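Local coordinates for protein MxaA (Stigmatella aurantiaca, PDB 4W4T) that is, in this piece, the terminal reductase domain of a myxalamid PKS-NRPS, which binds NADPH and probably releases the carrier-bound chain as a primary alcohol, at residues L196-P201 with P207-S212; I202-P207 with G382-A387; I294-M299 with G389-S394. One frame throughout, in Å; residues are numbered along the deposited sequence.

Interaction 1: L196-P201 with P207-S212; sequences LGRKAP and PLEGPS
The backbones at Arg-198 and Glu-209 are both extended and stay far apart, with 12.5 Å between Arg-198 CA and Glu-209 CA. Segment 196-201 has no regular structure. Segment 207-212 is loop as well, until a short 3-10 turn begins at Pro-211. Two long side chains, coming from opposite directions, span this distance. Arg-198 bends at its second torsion (chi2 -69°), is extended at chi3, and its last torsion turns the guanidinium across the chain. Glu-209 is extended beyond CG, and Arg-198 meets its carboxylate end-on, through NH1 and NH2, one to each oxygen.

Both segments belong to one long loop of the Rossmann-fold reductase, between strand 185-188 and helix 217-234. The salt bridge therefore ties the two limbs of this loop together at the surface. NH1 of Arg-198 donates to OE2 of Glu-209 at 2.6 Å, nearly straight at 173°. NH2 of Arg-198 donates to OE1 of Glu-209 at 2.9 Å. Each oxygen uses its syn lone pair, and the two planar groups are only 14° from coplanar. The paired bonds restrict rotation of both groups. The backbone O of Glu-209 accepts from Trp-223 NE1 on helix 217-234.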
loop_
_atom_site.group_PDB
_atom_site.type_symbol
_atom_site.label_atom_id
_atom_site.label_comp_id
_atom_site.label_asym_id
_atom_site.label_seq_id
_atom_site.Cartn_x
_atom_site.Cartn_y
_atom_site.Cartn_z
ATOM N N LEU A 196 13.152 10.153 16.242
ATOM C CA LEU A 196 13.299 8.789 16.719
ATOM C C LEU A 196 14.764 8.468 16.938
ATOM O O LEU A 196 15.627 9.110 16.349
ATOM C CB LEU A 196 12.724 7.802 15.707
ATOM C CG LEU A 196 11.315 8.063 15.178
ATOM C CD1 LEU A 196 11.044 7.117 14.016
ATOM C CD2 LEU A 196 10.301 7.869 16.294
ATOM N N GLY A 197 15.048 7.461 17.756
ATOM C CA GLY A 197 16.406 6.960 17.853
ATOM C C GLY A 197 17.270 7.564 18.953
ATOM O O GLY A 197 18.417 7.151 19.134
ATOM N N ARG A 198 16.729 8.540 19.674
ATOM C CA ARG A 198 17.453 9.218 20.751
ATOM C C ARG A 198 17.345 8.405 22.023
ATOM O O ARG A 198 16.284 7.892 22.333
ATOM C CB ARG A 198 16.886 10.613 20.995
ATOM C CG ARG A 198 16.787 11.467 19.760
ATOM C CD ARG A 198 18.162 11.843 19.251
ATOM N NE ARG A 198 18.054 12.577 17.995
ATOM C CZ ARG A 198 17.710 13.860 17.905
ATOM N NH1 ARG A 198 17.453 14.569 19.004
ATOM N NH2 ARG A 198 17.630 14.436 16.713
ATOM N N LYS A 199 18.437 8.288 22.749
ATOM C CA LYS A 199 18.509 7.411 23.879
ATOM C C LYS A 199 17.752 7.886 25.108
ATOM O O LYS A 199 17.018 7.170 25.672
ATOM C CB LYS A 199 19.948 7.147 24.287
ATOM C CG LYS A 199 20.058 6.166 25.423
ATOM C CD LYS A 199 20.240 6.840 26.754
ATOM C CE LYS A 199 20.457 5.828 27.883
ATOM N NZ LYS A 199 20.723 6.581 29.111
ATOM N N ALA A 200 18.000 9.101 25.514
ATOM C CA ALA A 200 17.464 9.649 26.751
ATOM C C ALA A 200 16.009 10.032 26.539
ATOM O O ALA A 200 15.641 10.480 25.445
ATOM C CB ALA A 200 18.274 10.837 27.213
ATOM N N PRO A 201 15.173 9.807 27.562
ATOM C CA PRO A 201 13.760 10.201 27.483
ATOM C C PRO A 201 13.641 11.686 27.166
ATOM O O PRO A 201 14.241 12.525 27.837
ATOM C CB PRO A 201 13.225 9.871 28.875
ATOM C CG PRO A 201 14.151 8.769 29.366
ATOM C CD PRO A 201 15.492 9.128 28.831
ATOM N N PRO A 207 12.339 22.199 23.597
ATOM C CA PRO A 207 11.913 22.836 22.347
ATOM C C PRO A 207 11.944 21.861 21.174
ATOM O O PRO A 207 12.757 20.923 21.169
ATOM C CB PRO A 207 12.946 23.951 22.151
ATOM C CG PRO A 207 13.446 24.243 23.514
ATOM C CD PRO A 207 13.448 22.930 24.235
ATOM N N LEU A 208 11.061 22.066 20.201
ATOM C CA LEU A 208 11.070 21.257 18.994
ATOM C C LEU A 208 12.323 21.529 18.192
ATOM O O LEU A 208 12.742 22.682 18.057
ATOM C CB LEU A 208 9.846 21.540 18.120
ATOM C CG LEU A 208 8.487 21.022 18.577
ATOM C CD1 LEU A 208 7.415 21.583 17.652
ATOM C CD2 LEU A 208 8.470 19.508 18.572
ATOM N N GLU A 209 12.905 20.463 17.656
ATOM C CA GLU A 209 14.000 20.577 16.703
ATOM C C GLU A 209 13.488 20.952 15.330
ATOM O O GLU A 209 12.282 21.097 15.115
ATOM C CB GLU A 209 14.777 19.263 16.607
ATOM C CG GLU A 209 15.568 18.914 17.838
ATOM C CD GLU A 209 16.277 17.581 17.695
ATOM O OE1 GLU A 209 16.461 17.120 16.549
ATOM O OE2 GLU A 209 16.620 16.984 18.731
ATOM N N GLY A 210 14.415 21.087 14.389
ATOM C CA GLY A 210 14.061 21.416 13.023
ATOM C C GLY A 210 13.353 20.274 12.313
ATOM O O GLY A 210 13.368 19.130 12.784
ATOM N N PRO A 211 12.743 20.575 11.161
ATOM C CA PRO A 211 11.870 19.637 10.455
ATOM C C PRO A 211 12.607 18.451 9.833
ATOM O O PRO A 211 11.976 17.420 9.602
ATOM C CB PRO A 211 11.229 20.510 9.372
ATOM C CG PRO A 211 12.198 21.599 9.142
ATOM C CD PRO A 211 12.801 21.883 10.488
ATOM N N SER A 212 13.903 18.575 9.640
ATOM C CA SER A 212 14.629 17.538 8.957
ATOM C C SER A 212 14.773 16.312 9.803
ATOM O O SER A 212 15.099 15.310 9.289
ATOM C CB SER A 212 15.980 18.023 8.514
ATOM O OG SER A 212 16.758 18.275 9.619
#

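Interaction 2: I202-P207 with G382-A387; sequences IREDEP and GDTLKA
Glu-204 points its side chain at Asp-383 and Thr-384. It leaves the second position of a type I turn from Arg-203 to Glu-206, in the loop between strand 185-188 and helix 217-234 of the Rossmann-fold domain. The contact joins this loop to the N-terminal end of helix 382-388, 175 residues away in the chain. Glu-204 CB lies 4.0 Å from Asp-383 OD2. CG stands beside the backbone N (chi1 -68°), and the chain then extends, which carries the carboxylate to the first helical turn. CD of Glu-204 packs 3.8 Å from CB of Asp-383. OE1 of Glu-204 accepts from the backbone N of Asp-383 at 2.9 Å through its syn lone pair. OE2 of Glu-204 takes the hydroxyl of Thr-384 at 2.6 Å from OG1, nearly in line with its C-O bond. The amide of Thr-384 adds a weak bond to OE2, and His-309 N also donates to it.

Water 1 forms a second bridge, from Asp-205 N to Asp-383 OD2.

The Glu-204 carboxylate is buried. Its several donors and the helix start would favour the charged form, although Asp-383 OD2, 3.8 Å from Glu-204 OE1, would partly oppose it.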
loop_
_atom_site.group_PDB
_atom_site.type_symbol
_atom_site.label_atom_id
_atom_site.label_comp_id
_atom_site.label_asym_id
_atom_site.label_seq_id
_atom_site.Cartn_x
_atom_site.Cartn_y
_atom_site.Cartn_z
ATOM N N ILE A 202 12.902 12.016 26.115
ATOM C CA ILE A 202 12.816 13.407 25.702
ATOM C C ILE A 202 11.886 14.160 26.646
ATOM O O ILE A 202 10.770 13.707 26.933
ATOM C CB ILE A 202 12.348 13.530 24.242
ATOM C CG1 ILE A 202 13.386 12.894 23.314
ATOM C CG2 ILE A 202 12.122 15.000 23.868
ATOM C CD1 ILE A 202 12.978 12.854 21.858
ATOM N N ARG A 203 12.356 15.301 27.145
ATOM C CA ARG A 203 11.599 16.065 28.131
ATOM C C ARG A 203 10.444 16.812 27.489
ATOM O O ARG A 203 10.540 17.273 26.358
ATOM C CB ARG A 203 12.491 17.071 28.863
ATOM C CG ARG A 203 13.596 16.446 29.688
ATOM C CD ARG A 203 14.420 17.533 30.344
ATOM N NE ARG A 203 13.561 18.515 31.000
ATOM C CZ ARG A 203 13.063 18.369 32.222
ATOM N NH1 ARG A 203 13.345 17.278 32.931
ATOM N NH2 ARG A 203 12.289 19.311 32.741
ATOM N N GLU A 204 9.363 16.930 28.244
ATOM C CA GLU A 204 8.172 17.632 27.805
ATOM C C GLU A 204 8.459 19.099 27.513
ATOM O O GLU A 204 7.837 19.681 26.620
ATOM C CB GLU A 204 7.070 17.482 28.863
ATOM C CG GLU A 204 6.572 16.039 28.957
ATOM C CD GLU A 204 6.015 15.661 30.311
ATOM O OE1 GLU A 204 6.739 15.809 31.321
ATOM O OE2 GLU A 204 4.854 15.195 30.359
ATOM N N ASP A 205 9.403 19.702 28.237
ATOM C CA ASP A 205 9.697 21.122 28.030
ATOM C C ASP A 205 10.836 21.380 27.044
ATOM O O ASP A 205 11.306 22.507 26.907
ATOM C CB ASP A 205 10.013 21.810 29.362
ATOM C CG ASP A 205 11.209 21.207 30.073
ATOM O OD1 ASP A 205 12.008 20.480 29.450
ATOM O OD2 ASP A 205 11.359 21.481 31.285
ATOM N N GLU A 206 11.284 20.339 26.362
ATOM C CA GLU A 206 12.325 20.512 25.364
ATOM C C GLU A 206 11.736 21.105 24.094
ATOM O O GLU A 206 10.746 20.584 23.571
ATOM C CB GLU A 206 13.014 19.186 25.063
ATOM C CG GLU A 206 14.228 19.326 24.163
ATOM C CD GLU A 206 15.348 20.120 24.817
ATOM O OE1 GLU A 206 15.443 20.104 26.069
ATOM O OE2 GLU A 206 16.132 20.756 24.082
ATOM N N PRO A 207 12.339 22.199 23.597
ATOM C CA PRO A 207 11.913 22.836 22.347
ATOM C C PRO A 207 11.944 21.861 21.174
ATOM O O PRO A 207 12.757 20.923 21.169
ATOM C CB PRO A 207 12.946 23.951 22.151
ATOM C CG PRO A 207 13.446 24.243 23.514
ATOM C CD PRO A 207 13.448 22.930 24.235
ATOM N N GLY A 382 7.502 13.338 33.494
ATOM C CA GLY A 382 7.561 13.822 34.861
ATOM C C GLY A 382 6.612 14.978 35.137
ATOM O O GLY A 382 6.042 15.048 36.226
ATOM N N ASP A 383 6.434 15.876 34.166
ATOM C CA ASP A 383 5.499 16.996 34.337
ATOM C C ASP A 383 4.047 16.527 34.357
ATOM O O ASP A 383 3.216 17.063 35.095
ATOM C CB ASP A 383 5.698 18.044 33.242
ATOM C CG ASP A 383 7.054 18.707 33.319
ATOM O OD1 ASP A 383 7.724 18.545 34.362
ATOM O OD2 ASP A 383 7.453 19.388 32.355
ATOM N N THR A 384 3.736 15.519 33.554
ATOM C CA THR A 384 2.412 14.922 33.599
ATOM C C THR A 384 2.167 14.243 34.950
ATOM O O THR A 384 1.116 14.410 35.559
ATOM C CB THR A 384 2.226 13.897 32.488
ATOM O OG1 THR A 384 2.448 14.535 31.216
ATOM C CG2 THR A 384 0.820 13.321 32.544
ATOM N N LEU A 385 3.146 13.465 35.401
ATOM C CA LEU A 385 3.001 12.732 36.658
ATOM C C LEU A 385 2.697 13.690 37.817
ATOM O O LEU A 385 1.759 13.461 38.597
ATOM C CB LEU A 385 4.262 11.917 36.938
ATOM C CG LEU A 385 4.122 10.801 37.974
ATOM C CD1 LEU A 385 3.415 9.567 37.383
ATOM C CD2 LEU A 385 5.497 10.430 38.553
ATOM N N LYS A 386 3.465 14.771 37.908
ATOM C CA LYS A 386 3.210 15.788 38.936
ATOM C C LYS A 386 1.826 16.407 38.813
ATOM O O LYS A 386 1.085 16.488 39.800
ATOM C CB LYS A 386 4.262 16.899 38.896
ATOM C CG LYS A 386 5.692 16.411 38.953
ATOM C CD LYS A 386 6.682 17.543 39.248
ATOM C CE LYS A 386 8.124 17.090 39.002
ATOM N NZ LYS A 386 8.682 17.644 37.733
ATOM N N ALA A 387 1.457 16.828 37.607
ATOM C CA ALA A 387 0.199 17.533 37.433
ATOM C C ALA A 387 -0.999 16.636 37.773
ATOM O O ALA A 387 -2.057 17.129 38.166
ATOM C CB ALA A 387 0.080 18.080 35.996
HETATM O O HOH W 1 9.882 18.704 31.134
#

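Interaction 3: I294-M299 with G389-S394; sequences IVDLSM and GGTGTS
The carboxylate of Asp-296 has Thr-391 on one face, at the OD2 end, while Thr-393 comes from beyond OD2. CB of Thr-391 lies obliquely above OD2 of Asp-296 at 3.7 Å. OG1 of Thr-393 is about 23° out of the carboxylate plane, displaced toward the other face. Thr-393 OG1 donates to Asp-296 OD2 at 2.5 Å, a very short hydrogen bond whose exact length is best read with caution. The two side chains come from opposite directions. The other oxygen, OD1 of Asp-296, forms a salt bridge with Arg-78, which would help keep the aspartate ionised.

Thr-391 turns its hydroxyl to its own loop instead. OG1 stands between the backbone N and the carbonyl carbon (chi1 76°). There it accepts from the backbone N of Thr-393, with 3.0 Å between that N and Thr-391 OG1, in an ST turn. It also bonds to Leu-388 O. The turn probably helps set the position of Thr-393 opposite the aspartate.

Asp-296 lies on helix 287-298, and its partners follow helix 382-388. Leu-297, the next residue, packs on Leu-388 of that helix and on Leu-310 of strand 307-310. Val-295 rests on helix 66-78, which also supplies Arg-78.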
loop_
_atom_site.group_PDB
_atom_site.type_symbol
_atom_site.label_atom_id
_atom_site.label_comp_id
_atom_site.label_asym_id
_atom_site.label_seq_id
_atom_site.Cartn_x
_atom_site.Cartn_y
_atom_site.Cartn_z
ATOM N N ILE A 294 -6.001 13.871 29.283
ATOM C CA ILE A 294 -6.341 15.040 28.478
ATOM C C ILE A 294 -7.341 15.919 29.222
ATOM O O ILE A 294 -7.128 17.122 29.395
ATOM C CB ILE A 294 -6.931 14.641 27.119
ATOM C CG1 ILE A 294 -5.851 14.012 26.236
ATOM C CG2 ILE A 294 -7.548 15.875 26.424
ATOM C CD1 ILE A 294 -6.401 13.440 24.934
ATOM N N VAL A 295 -8.428 15.310 29.674
ATOM C CA VAL A 295 -9.482 16.086 30.320
ATOM C C VAL A 295 -8.977 16.653 31.644
ATOM O O VAL A 295 -9.160 17.831 31.907
ATOM C CB VAL A 295 -10.759 15.250 30.534
ATOM C CG1 VAL A 295 -11.783 16.026 31.383
ATOM C CG2 VAL A 295 -11.369 14.874 29.194
ATOM N N ASP A 296 -8.304 15.863 32.449
ATOM C CA ASP A 296 -7.744 16.327 33.694
ATOM C C ASP A 296 -6.819 17.500 33.501
ATOM O O ASP A 296 -6.955 18.469 34.136
ATOM C CB ASP A 296 -7.017 15.196 34.424
ATOM C CG ASP A 296 -7.956 14.304 35.194
ATOM O OD1 ASP A 296 -9.097 14.638 35.396
ATOM O OD2 ASP A 296 -7.549 13.280 35.660
ATOM N N LEU A 297 -5.878 17.381 32.591
ATOM C CA LEU A 297 -4.893 18.439 32.364
ATOM C C LEU A 297 -5.558 19.688 31.798
ATOM O O LEU A 297 -5.157 20.806 32.115
ATOM C CB LEU A 297 -3.793 17.970 31.418
ATOM C CG LEU A 297 -2.854 16.912 32.014
ATOM C CD1 LEU A 297 -2.118 16.185 30.888
ATOM C CD2 LEU A 297 -1.860 17.570 32.975
ATOM N N SER A 298 -6.577 19.491 30.970
ATOM C CA SER A 298 -7.245 20.629 30.332
ATOM C C SER A 298 -7.944 21.500 31.364
ATOM O O SER A 298 -8.281 22.653 31.089
ATOM C CB SER A 298 -8.258 20.156 29.292
ATOM O OG SER A 298 -9.400 19.577 29.905
HETATM N N MSE A 299 -8.170 20.950 32.551
HETATM C CA MSE A 299 -8.965 21.667 33.531
HETATM C C MSE A 299 -8.126 22.322 34.606
HETATM O O MSE A 299 -8.663 22.912 35.548
HETATM C CB MSE A 299 -9.995 20.731 34.129
HETATM C CG MSE A 299 -10.909 20.236 33.041
HETATM SE SE MSE A 299 -12.648 19.772 33.696
HETATM C CE MSE A 299 -12.069 18.351 34.882
ATOM N N GLY A 389 -0.936 14.123 40.093
ATOM C CA GLY A 389 -0.714 13.420 41.358
ATOM C C GLY A 389 -1.867 13.500 42.351
ATOM O O GLY A 389 -2.068 12.586 43.162
ATOM N N GLY A 390 -2.625 14.592 42.293
ATOM C CA GLY A 390 -3.773 14.773 43.166
ATOM C C GLY A 390 -5.052 14.268 42.529
ATOM O O GLY A 390 -6.131 14.385 43.111
ATOM N N THR A 391 -4.938 13.724 41.316
ATOM C CA THR A 391 -6.079 13.123 40.623
ATOM C C THR A 391 -6.054 11.604 40.764
ATOM O O THR A 391 -5.078 11.039 41.248
ATOM C CB THR A 391 -6.086 13.437 39.107
ATOM O OG1 THR A 391 -5.105 12.614 38.455
ATOM C CG2 THR A 391 -5.790 14.914 38.834
ATOM N N GLY A 392 -7.111 10.947 40.295
ATOM C CA GLY A 392 -7.143 9.496 40.286
ATOM C C GLY A 392 -6.713 8.927 38.942
ATOM O O GLY A 392 -7.038 7.777 38.614
ATOM N N THR A 393 -5.955 9.718 38.184
ATOM C CA THR A 393 -5.558 9.326 36.826
ATOM C C THR A 393 -4.108 8.866 36.798
ATOM O O THR A 393 -3.176 9.640 37.046
ATOM C CB THR A 393 -5.764 10.473 35.825
ATOM O OG1 THR A 393 -7.155 10.817 35.802
ATOM C CG2 THR A 393 -5.315 10.052 34.406
ATOM N N SER A 394 -3.942 7.581 36.509
ATOM C CA SER A 394 -2.643 6.932 36.508
ATOM C C SER A 394 -2.655 5.902 35.394
ATOM O O SER A 394 -3.671 5.256 35.167
ATOM C CB SER A 394 -2.374 6.280 37.871
ATOM O OG SER A 394 -1.138 5.595 37.897
#

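Overall arrangement
Interactions 1 and 2 share Pro-207: both segments of interaction 1 and segment 202-207 lie in one continuous loop, and the two centres are 15 Å apart. Interaction 1 closes that loop on itself, whereas interaction 2 joins it to helix 382-388. Interaction 3 picks up the chain just after this helix and fixes it to helix 287-298. Interactions 2 and 3 touch through packing of Ala-387 CB on Leu-297 CD2 at 3.6 Å. Interactions 1 and 3 remain separate, about 17 Å between nearest atoms. Interactions 1 and 2 lie away from the NADPH site. In interaction 3 the Thr-393 side chain is about 11 Å from that of Leu-67, an NADPH-binding residue; no cofactor is bound to this chain.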